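Local coordinates for aminoglycoside N(3)-acetyltransferase (Streptomyces griseus, PDB 7LAP), which probably transfers an acetyl group to the 3-amino group of aminoglycoside antibiotics, the reaction by which enzymes of its family confer resistance, at residues A124-V132 with A142-A150; A99-F107 with E208-W219. All coordinates share one frame; numbering follows the deposited sequence.

Contact 1 of 2, residues A124-V132 with A142-A150; sequences ALRRRPGAV and AALGASAPA
V132 and A143 face each other as a hydrogen-bonded antiparallel pair, and both of their backbone bonds are made. V132 N donates a hydrogen bond to A143 O over 2.7 Å, almost straight at 166°, while A143 N returns a bond to V132 O at 2.8 Å. Two CA-H...O contacts follow the same carbonyls, A131 CA to A143 O and A142 CA to V132 O. A water extends the pairing where the chains diverge: it donates to G130 O and accepts from G145 N.

The apolar part centres on L144, whose two methyls go separate ways. L144 CD1 enters the type II turn R128-A131, reaching 3.5 Å from both P129 O and A131 N, so it lies against the turn's backbone as well as beside A131 CB. L144 CD2 lies 3.8 Å from R128 CB. L125, with CG anti to the backbone N (chi1 -167°), spreads its own methyls over the strand: L125 CD2 meets L144 CB at 3.8 Å, and L125 CD1 rests against the backbone of A143, 3.9 Å from A143 C. At the helix end, A142 CB abuts R126 CB at 3.7 Å. Separately, V132 CG2 approaches A148 CB at 4.2 Å, where helix 148-152 begins.

The charged ends turn elsewhere. R128 doubles back through chi2 and chi3 to a salt bridge with D63, and R126 pairs with E123. R126 meets this contact with its CB; R128 does so with CB, CG and, more distantly, NE against L144 CD2.

Strand 132-133 is one of the two edge strands of the seven-stranded sheet within this chain. The chemistry implies a short edge pairing fixed by two direct backbone bonds and one water, with leucine packing joining the end of helix 120-126 and its turn to strand 141-145.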
loop_
_atom_site.group_PDB
_atom_site.type_symbol
_atom_site.label_atom_id
_atom_site.label_comp_id
_atom_site.label_asym_id
_atom_site.label_seq_id
_atom_site.Cartn_x
_atom_site.Cartn_y
_atom_site.Cartn_z
ATOM N N ALA B 124 3.075 6.175 1.032
ATOM C CA ALA B 124 3.031 7.166 -0.049
ATOM C C ALA B 124 4.267 8.070 -0.031
ATOM O O ALA B 124 4.843 8.371 -1.087
ATOM C CB ALA B 124 1.741 8.016 0.035
ATOM N N LEU B 125 4.690 8.517 1.154
ATOM C CA LEU B 125 5.857 9.402 1.242
ATOM C C LEU B 125 7.116 8.718 0.697
ATOM O O LEU B 125 7.854 9.297 -0.123
ATOM C CB LEU B 125 6.060 9.842 2.701
ATOM C CG LEU B 125 6.991 10.993 3.117
ATOM C CD1 LEU B 125 8.451 10.618 2.986
ATOM C CD2 LEU B 125 6.673 12.305 2.371
ATOM N N ARG B 126 7.384 7.483 1.132
ATOM C CA ARG B 126 8.625 6.845 0.697
ATOM C C ARG B 126 8.631 6.601 -0.811
ATOM O O ARG B 126 9.704 6.551 -1.410
ATOM C CB ARG B 126 8.861 5.530 1.456
ATOM C CG ARG B 126 8.168 4.362 0.830
ATOM C CD ARG B 126 8.522 3.025 1.447
ATOM N NE ARG B 126 7.683 1.987 0.850
ATOM C CZ ARG B 126 8.015 1.254 -0.213
ATOM N NH1 ARG B 126 9.206 1.400 -0.795
ATOM N NH2 ARG B 126 7.147 0.355 -0.690
ATOM N N ARG B 127 7.461 6.511 -1.454
ATOM C CA ARG B 127 7.447 6.292 -2.894
ATOM C C ARG B 127 7.486 7.603 -3.689
ATOM O O ARG B 127 7.534 7.563 -4.920
ATOM C CB ARG B 127 6.216 5.435 -3.268
ATOM C CG ARG B 127 6.204 4.001 -2.589
ATOM C CD ARG B 127 4.862 3.221 -2.732
ATOM N NE ARG B 127 4.587 2.945 -4.145
ATOM C CZ ARG B 127 4.347 1.739 -4.670
ATOM N NH1 ARG B 127 4.336 0.658 -3.899
ATOM N NH2 ARG B 127 4.113 1.626 -5.980
ATOM N N ARG B 128 7.460 8.763 -3.023
ATOM C CA ARG B 128 7.548 10.027 -3.742
ATOM C C ARG B 128 8.868 10.112 -4.510
ATOM O O ARG B 128 9.918 9.704 -3.988
ATOM C CB ARG B 128 7.439 11.222 -2.784
ATOM C CG ARG B 128 5.996 11.474 -2.249
ATOM C CD ARG B 128 5.087 12.121 -3.294
ATOM N NE ARG B 128 5.481 13.498 -3.559
ATOM C CZ ARG B 128 4.625 14.523 -3.602
ATOM N NH1 ARG B 128 3.321 14.323 -3.409
ATOM N NH2 ARG B 128 5.068 15.750 -3.848
ATOM N N PRO B 129 8.870 10.707 -5.712
ATOM C CA PRO B 129 10.144 11.030 -6.378
ATOM C C PRO B 129 11.035 11.842 -5.455
ATOM O O PRO B 129 10.577 12.770 -4.797
ATOM C CB PRO B 129 9.708 11.846 -7.602
ATOM C CG PRO B 129 8.307 11.399 -7.878
ATOM C CD PRO B 129 7.701 11.120 -6.512
ATOM N N GLY B 130 12.306 11.448 -5.366
ATOM C CA GLY B 130 13.258 12.096 -4.489
ATOM C C GLY B 130 13.202 11.711 -3.014
ATOM O O GLY B 130 14.067 12.168 -2.244
ATOM N N ALA B 131 12.219 10.915 -2.573
ATOM C CA ALA B 131 12.174 10.533 -1.158
ATOM C C ALA B 131 13.345 9.615 -0.840
ATOM O O ALA B 131 13.844 8.897 -1.709
ATOM C CB ALA B 131 10.855 9.816 -0.804
ATOM N N VAL B 132 13.780 9.622 0.420
ATOM C CA VAL B 132 14.934 8.822 0.855
ATOM C C VAL B 132 14.489 7.928 2.005
ATOM O O VAL B 132 13.906 8.415 2.977
ATOM C CB VAL B 132 16.098 9.717 1.304
ATOM C CG1 VAL B 132 17.291 8.865 1.811
ATOM C CG2 VAL B 132 16.537 10.663 0.168
ATOM N N ALA B 142 11.539 7.288 6.478
ATOM C CA ALA B 142 11.738 7.864 5.166
ATOM C C ALA B 142 11.581 9.366 5.277
ATOM O O ALA B 142 10.911 9.860 6.184
ATOM C CB ALA B 142 10.759 7.285 4.157
ATOM N N ALA B 143 12.186 10.083 4.336
ATOM C CA ALA B 143 12.179 11.537 4.367
ATOM C C ALA B 143 12.112 12.094 2.949
ATOM O O ALA B 143 12.592 11.480 1.991
ATOM C CB ALA B 143 13.429 12.087 5.085
ATOM N N LEU B 144 11.589 13.315 2.849
ATOM C CA LEU B 144 11.395 13.997 1.575
ATOM C C LEU B 144 11.648 15.475 1.816
ATOM O O LEU B 144 10.972 16.083 2.655
ATOM C CB LEU B 144 9.962 13.773 1.024
ATOM C CG LEU B 144 9.656 14.433 -0.322
ATOM C CD1 LEU B 144 10.508 13.813 -1.465
ATOM C CD2 LEU B 144 8.150 14.349 -0.662
ATOM N N GLY B 145 12.590 16.061 1.071
ATOM C CA GLY B 145 12.850 17.474 1.245
ATOM C C GLY B 145 14.336 17.761 1.439
ATOM O O GLY B 145 15.193 16.891 1.255
ATOM N N ALA B 146 14.631 18.994 1.861
ATOM C CA ALA B 146 15.984 19.533 1.743
ATOM C C ALA B 146 16.981 18.777 2.615
ATOM O O ALA B 146 18.136 18.609 2.233
ATOM C CB ALA B 146 15.963 21.017 2.111
ATOM N N SER B 147 16.577 18.331 3.801
ATOM C CA SER B 147 17.507 17.684 4.723
ATOM C C SER B 147 17.395 16.165 4.676
ATOM O O SER B 147 18.006 15.475 5.503
ATOM C CB SER B 147 17.249 18.174 6.139
ATOM O OG SER B 147 17.427 19.571 6.203
ATOM N N ALA B 148 16.634 15.636 3.724
ATOM C CA ALA B 148 16.317 14.208 3.746
ATOM C C ALA B 148 17.549 13.309 3.664
ATOM O O ALA B 148 17.592 12.323 4.416
ATOM C CB ALA B 148 15.307 13.888 2.641
ATOM N N PRO B 149 18.582 13.583 2.835
ATOM C CA PRO B 149 19.736 12.657 2.810
ATOM C C PRO B 149 20.510 12.594 4.122
ATOM O O PRO B 149 20.827 11.497 4.585
ATOM C CB PRO B 149 20.609 13.199 1.654
ATOM C CG PRO B 149 19.624 14.010 0.786
ATOM C CD PRO B 149 18.709 14.640 1.814
ATOM N N ALA B 150 20.839 13.728 4.739
ATOM C CA ALA B 150 21.576 13.670 6.003
ATOM C C ALA B 150 20.719 13.099 7.135
ATOM O O ALA B 150 21.242 12.432 8.035
ATOM C CB ALA B 150 22.084 15.063 6.383
HETATM O O HOH W 1 14.164 14.538 -0.843
#

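Contact 2 of 2, residues A99-F107 with E208-W219; sequences AVRAHHPAF and EQPIEVAGERVW
The W219 ring lies against the end of helix 94-103. The hairpin itself covers one face, P210 CB sitting 4.0 Å above the W219 plane, over its centre; on the opposite face R101 CZ stands 5.6 Å from the centroid of the W219 six-membered ring, a long cation-pi approach, at most weakly attractive. V100 O is near the ring plane at the edge, and V100 CG1 by CH2. W219 NE1 bonds R101 O at 3.1 Å, on a lone pair in the carbonyl plane, although the oxygen is tilted from the indole plane. The R217 guanidinium has R101 O and H104 O at its edge, near its plane, and A102 O over one face. R217 NE and NH2 grip H104 O side-on, at 2.8 and 2.7 Å, both from the same side of that carbonyl's plane. R217 NH2 also reaches R101 O at 3.0 Å, from above the carbonyl plane; R101 O thus accepts from both side chains. R217, with CG anti to the backbone N (chi1 153°), carries its charge to the helix C-terminus, where it probably complements the helix dipole.

The E208 carboxylate lies at the R101 guanidinium edge in a salt bridge: R101 NH2 spans both oxygens, 2.7 Å from E208 OE2 and bonded straight (170°) to OE1 from above the carboxylate plane. Beyond the helix, F107 N donates to P210 O over 2.9 Å. A106 CB packs on the I211 backbone and E212 CB, and a water links F107 O to E212 N.

The contact thus fastens helix 94-103 and the following loop across the hairpin of strands 204-213 and 216-225. P21 of the second subunit touches V100.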
loop_
_atom_site.group_PDB
_atom_site.type_symbol
_atom_site.label_atom_id
_atom_site.label_comp_id
_atom_site.label_asym_id
_atom_site.label_seq_id
_atom_site.Cartn_x
_atom_site.Cartn_y
_atom_site.Cartn_z
ATOM N N ALA B 99 13.771 -22.809 6.408
ATOM C CA ALA B 99 13.199 -22.206 5.209
ATOM C C ALA B 99 13.290 -20.685 5.265
ATOM O O ALA B 99 13.654 -20.041 4.278
ATOM C CB ALA B 99 11.742 -22.641 5.051
ATOM N N VAL B 100 12.972 -20.098 6.421
ATOM C CA VAL B 100 13.098 -18.651 6.592
ATOM C C VAL B 100 14.543 -18.212 6.389
ATOM O O VAL B 100 14.821 -17.274 5.637
ATOM C CB VAL B 100 12.566 -18.230 7.975
ATOM C CG1 VAL B 100 12.865 -16.768 8.262
ATOM C CG2 VAL B 100 11.092 -18.507 8.060
ATOM N N ARG B 101 15.489 -18.893 7.049
ATOM C CA ARG B 101 16.892 -18.498 6.962
ATOM C C ARG B 101 17.440 -18.660 5.552
ATOM O O ARG B 101 18.303 -17.888 5.123
ATOM C CB ARG B 101 17.737 -19.324 7.926
ATOM C CG ARG B 101 17.702 -18.827 9.335
ATOM C CD ARG B 101 19.082 -18.870 9.975
ATOM N NE ARG B 101 19.153 -17.948 11.108
ATOM C CZ ARG B 101 18.485 -18.118 12.251
ATOM N NH1 ARG B 101 17.696 -19.181 12.422
ATOM N NH2 ARG B 101 18.601 -17.226 13.224
ATOM N N ALA B 102 16.995 -19.689 4.836
ATOM C CA ALA B 102 17.482 -19.912 3.482
ATOM C C ALA B 102 16.775 -19.031 2.452
ATOM O O ALA B 102 17.381 -18.676 1.441
ATOM C CB ALA B 102 17.312 -21.384 3.106
ATOM N N HIS B 103 15.513 -18.655 2.668
ATOM C CA HIS B 103 14.728 -18.079 1.573
ATOM C C HIS B 103 14.073 -16.730 1.845
ATOM O O HIS B 103 13.551 -16.128 0.895
ATOM C CB HIS B 103 13.629 -19.063 1.131
ATOM C CG HIS B 103 14.167 -20.394 0.712
ATOM N ND1 HIS B 103 15.012 -20.544 -0.365
ATOM C CD2 HIS B 103 14.037 -21.623 1.262
ATOM C CE1 HIS B 103 15.364 -21.811 -0.474
ATOM N NE2 HIS B 103 14.782 -22.488 0.498
ATOM N N HIS B 104 14.048 -16.250 3.079
ATOM C CA HIS B 104 13.447 -14.942 3.321
ATOM C C HIS B 104 14.263 -13.842 2.644
ATOM O O HIS B 104 15.455 -13.700 2.930
ATOM C CB HIS B 104 13.314 -14.653 4.807
ATOM C CG HIS B 104 12.351 -13.546 5.107
ATOM N ND1 HIS B 104 11.092 -13.774 5.605
ATOM C CD2 HIS B 104 12.455 -12.204 4.945
ATOM C CE1 HIS B 104 10.469 -12.619 5.774
ATOM N NE2 HIS B 104 11.274 -11.652 5.372
ATOM N N PRO B 105 13.670 -13.048 1.759
ATOM C CA PRO B 105 14.456 -12.041 1.044
ATOM C C PRO B 105 14.979 -10.946 1.971
ATOM O O PRO B 105 14.432 -10.682 3.044
ATOM C CB PRO B 105 13.462 -11.475 0.024
ATOM C CG PRO B 105 12.090 -11.699 0.683
ATOM C CD PRO B 105 12.229 -12.981 1.450
ATOM N N ALA B 106 16.071 -10.321 1.538
ATOM C CA ALA B 106 16.653 -9.205 2.266
ATOM C C ALA B 106 15.735 -7.990 2.238
ATOM O O ALA B 106 15.057 -7.722 1.237
ATOM C CB ALA B 106 17.987 -8.799 1.639
ATOM N N PHE B 107 15.783 -7.211 3.322
ATOM C CA PHE B 107 15.223 -5.866 3.289
ATOM C C PHE B 107 15.785 -5.086 2.103
ATOM O O PHE B 107 16.972 -5.185 1.774
ATOM C CB PHE B 107 15.509 -5.136 4.606
ATOM C CG PHE B 107 15.012 -3.706 4.629
ATOM C CD1 PHE B 107 13.647 -3.419 4.778
ATOM C CD2 PHE B 107 15.893 -2.646 4.490
ATOM C CE1 PHE B 107 13.191 -2.093 4.822
ATOM C CE2 PHE B 107 15.435 -1.322 4.518
ATOM C CZ PHE B 107 14.095 -1.042 4.671
ATOM N N GLU B 208 17.398 -11.198 14.450
ATOM C CA GLU B 208 18.166 -11.234 13.221
ATOM C C GLU B 208 17.253 -10.876 12.068
ATOM O O GLU B 208 16.054 -11.117 12.119
ATOM C CB GLU B 208 18.787 -12.593 12.995
ATOM C CG GLU B 208 19.505 -13.080 14.216
ATOM C CD GLU B 208 19.843 -14.536 14.120
ATOM O OE1 GLU B 208 20.545 -14.906 13.159
ATOM O OE2 GLU B 208 19.393 -15.306 14.992
ATOM N N GLN B 209 17.824 -10.269 11.037
ATOM C CA GLN B 209 17.024 -9.919 9.877
ATOM C C GLN B 209 17.954 -9.889 8.682
ATOM O O GLN B 209 19.137 -9.554 8.827
ATOM C CB GLN B 209 16.309 -8.573 10.065
ATOM C CG GLN B 209 14.882 -8.737 10.648
ATOM C CD GLN B 209 14.245 -7.424 10.992
ATOM O OE1 GLN B 209 14.697 -6.376 10.544
ATOM N NE2 GLN B 209 13.179 -7.464 11.774
ATOM N N PRO B 210 17.471 -10.285 7.508
ATOM C CA PRO B 210 18.327 -10.301 6.321
ATOM C C PRO B 210 18.418 -8.908 5.714
ATOM O O PRO B 210 17.402 -8.243 5.478
ATOM C CB PRO B 210 17.613 -11.280 5.384
ATOM C CG PRO B 210 16.178 -11.185 5.787
ATOM C CD PRO B 210 16.142 -10.881 7.258
ATOM N N ILE B 211 19.654 -8.474 5.464
ATOM C CA ILE B 211 19.931 -7.250 4.733
ATOM C C ILE B 211 20.823 -7.574 3.530
ATOM O O ILE B 211 21.298 -8.695 3.344
ATOM C CB ILE B 211 20.569 -6.161 5.624
ATOM C CG1 ILE B 211 21.870 -6.659 6.243
ATOM C CG2 ILE B 211 19.605 -5.753 6.730
ATOM C CD1 ILE B 211 22.915 -5.567 6.496
ATOM N N GLU B 212 20.999 -6.565 2.694
ATOM C CA GLU B 212 21.764 -6.649 1.465
ATOM C C GLU B 212 22.937 -5.679 1.588
ATOM O O GLU B 212 22.732 -4.459 1.657
ATOM C CB GLU B 212 20.866 -6.319 0.277
ATOM C CG GLU B 212 21.606 -6.004 -0.990
ATOM C CD GLU B 212 20.807 -6.381 -2.212
ATOM O OE1 GLU B 212 20.014 -7.351 -2.127
ATOM O OE2 GLU B 212 20.978 -5.716 -3.257
ATOM N N VAL B 213 24.156 -6.214 1.656
ATOM C CA VAL B 213 25.368 -5.399 1.721
ATOM C C VAL B 213 26.368 -5.929 0.709
ATOM O O VAL B 213 26.607 -7.140 0.641
ATOM C CB VAL B 213 25.998 -5.371 3.131
ATOM C CG1 VAL B 213 25.190 -4.452 4.067
ATOM C CG2 VAL B 213 26.107 -6.766 3.695
ATOM N N ALA B 214 26.960 -5.015 -0.056
ATOM C CA ALA B 214 27.817 -5.294 -1.207
ATOM C C ALA B 214 27.032 -5.920 -2.351
ATOM O O ALA B 214 27.635 -6.416 -3.317
ATOM C CB ALA B 214 29.015 -6.184 -0.840
ATOM N N GLY B 215 25.703 -5.894 -2.282
ATOM C CA GLY B 215 24.870 -6.541 -3.263
ATOM C C GLY B 215 24.577 -7.995 -2.973
ATOM O O GLY B 215 23.951 -8.664 -3.810
ATOM N N GLU B 216 25.016 -8.517 -1.827
ATOM C CA GLU B 216 24.704 -9.885 -1.452
ATOM C C GLU B 216 23.863 -9.895 -0.184
ATOM O O GLU B 216 23.975 -9.004 0.659
ATOM C CB GLU B 216 25.973 -10.716 -1.261
ATOM C CG GLU B 216 26.521 -11.404 -2.544
ATOM C CD GLU B 216 25.435 -11.867 -3.535
ATOM O OE1 GLU B 216 24.356 -12.358 -3.100
ATOM O OE2 GLU B 216 25.696 -11.770 -4.764
ATOM N N ARG B 217 22.997 -10.896 -0.068
ATOM C CA ARG B 217 22.119 -11.005 1.087
ATOM C C ARG B 217 22.857 -11.693 2.222
ATOM O O ARG B 217 23.408 -12.777 2.049
ATOM C CB ARG B 217 20.847 -11.771 0.720
ATOM C CG ARG B 217 20.131 -12.511 1.836
ATOM C CD ARG B 217 19.149 -13.463 1.153
ATOM N NE ARG B 217 18.131 -14.033 2.033
ATOM C CZ ARG B 217 18.331 -15.086 2.814
ATOM N NH1 ARG B 217 19.527 -15.667 2.841
ATOM N NH2 ARG B 217 17.349 -15.551 3.583
ATOM N N VAL B 218 22.859 -11.058 3.385
ATOM C CA VAL B 218 23.475 -11.608 4.579
ATOM C C VAL B 218 22.532 -11.359 5.739
ATOM O O VAL B 218 21.825 -10.345 5.784
ATOM C CB VAL B 218 24.860 -10.976 4.864
ATOM C CG1 VAL B 218 25.791 -11.129 3.670
ATOM C CG2 VAL B 218 24.688 -9.524 5.209
ATOM N N TRP B 219 22.518 -12.298 6.679
ATOM C CA TRP B 219 21.822 -12.090 7.940
ATOM C C TRP B 219 22.689 -11.245 8.863
ATOM O O TRP B 219 23.921 -11.250 8.767
ATOM C CB TRP B 219 21.482 -13.432 8.596
ATOM C CG TRP B 219 20.351 -14.101 7.893
ATOM C CD1 TRP B 219 20.422 -14.812 6.733
ATOM C CD2 TRP B 219 18.956 -14.040 8.244
ATOM N NE1 TRP B 219 19.168 -15.220 6.357
ATOM C CE2 TRP B 219 18.250 -14.762 7.268
ATOM C CE3 TRP B 219 18.245 -13.465 9.300
ATOM C CZ2 TRP B 219 16.853 -14.930 7.314
ATOM C CZ3 TRP B 219 16.865 -13.620 9.344
ATOM C CH2 TRP B 219 16.182 -14.348 8.357
HETATM O O HOH W 2 19.384 -4.098 2.882
#

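In the fold
Along the chain, contact 1 is nested within the loop closed by contact 2, and helix 120-126 of contact 1 is the next helix in the chain after 94-103 of contact 2. In space they remain separate: their centres are about 25 Å apart and their nearest atoms about 8 Å. Contact 1 belongs to the edge of the seven-stranded sheet, its centre about 14 Å from the centre of the chain, whereas contact 2 lies on the peripheral two-stranded hairpin, its centre about 24 Å from that of the chain. Both reach the second subunit, contact 1 through R127 NH1, which hydrogen-bonds the backbone O of E123 of the second subunit, and contact 2 through packing such as H104 on its G56.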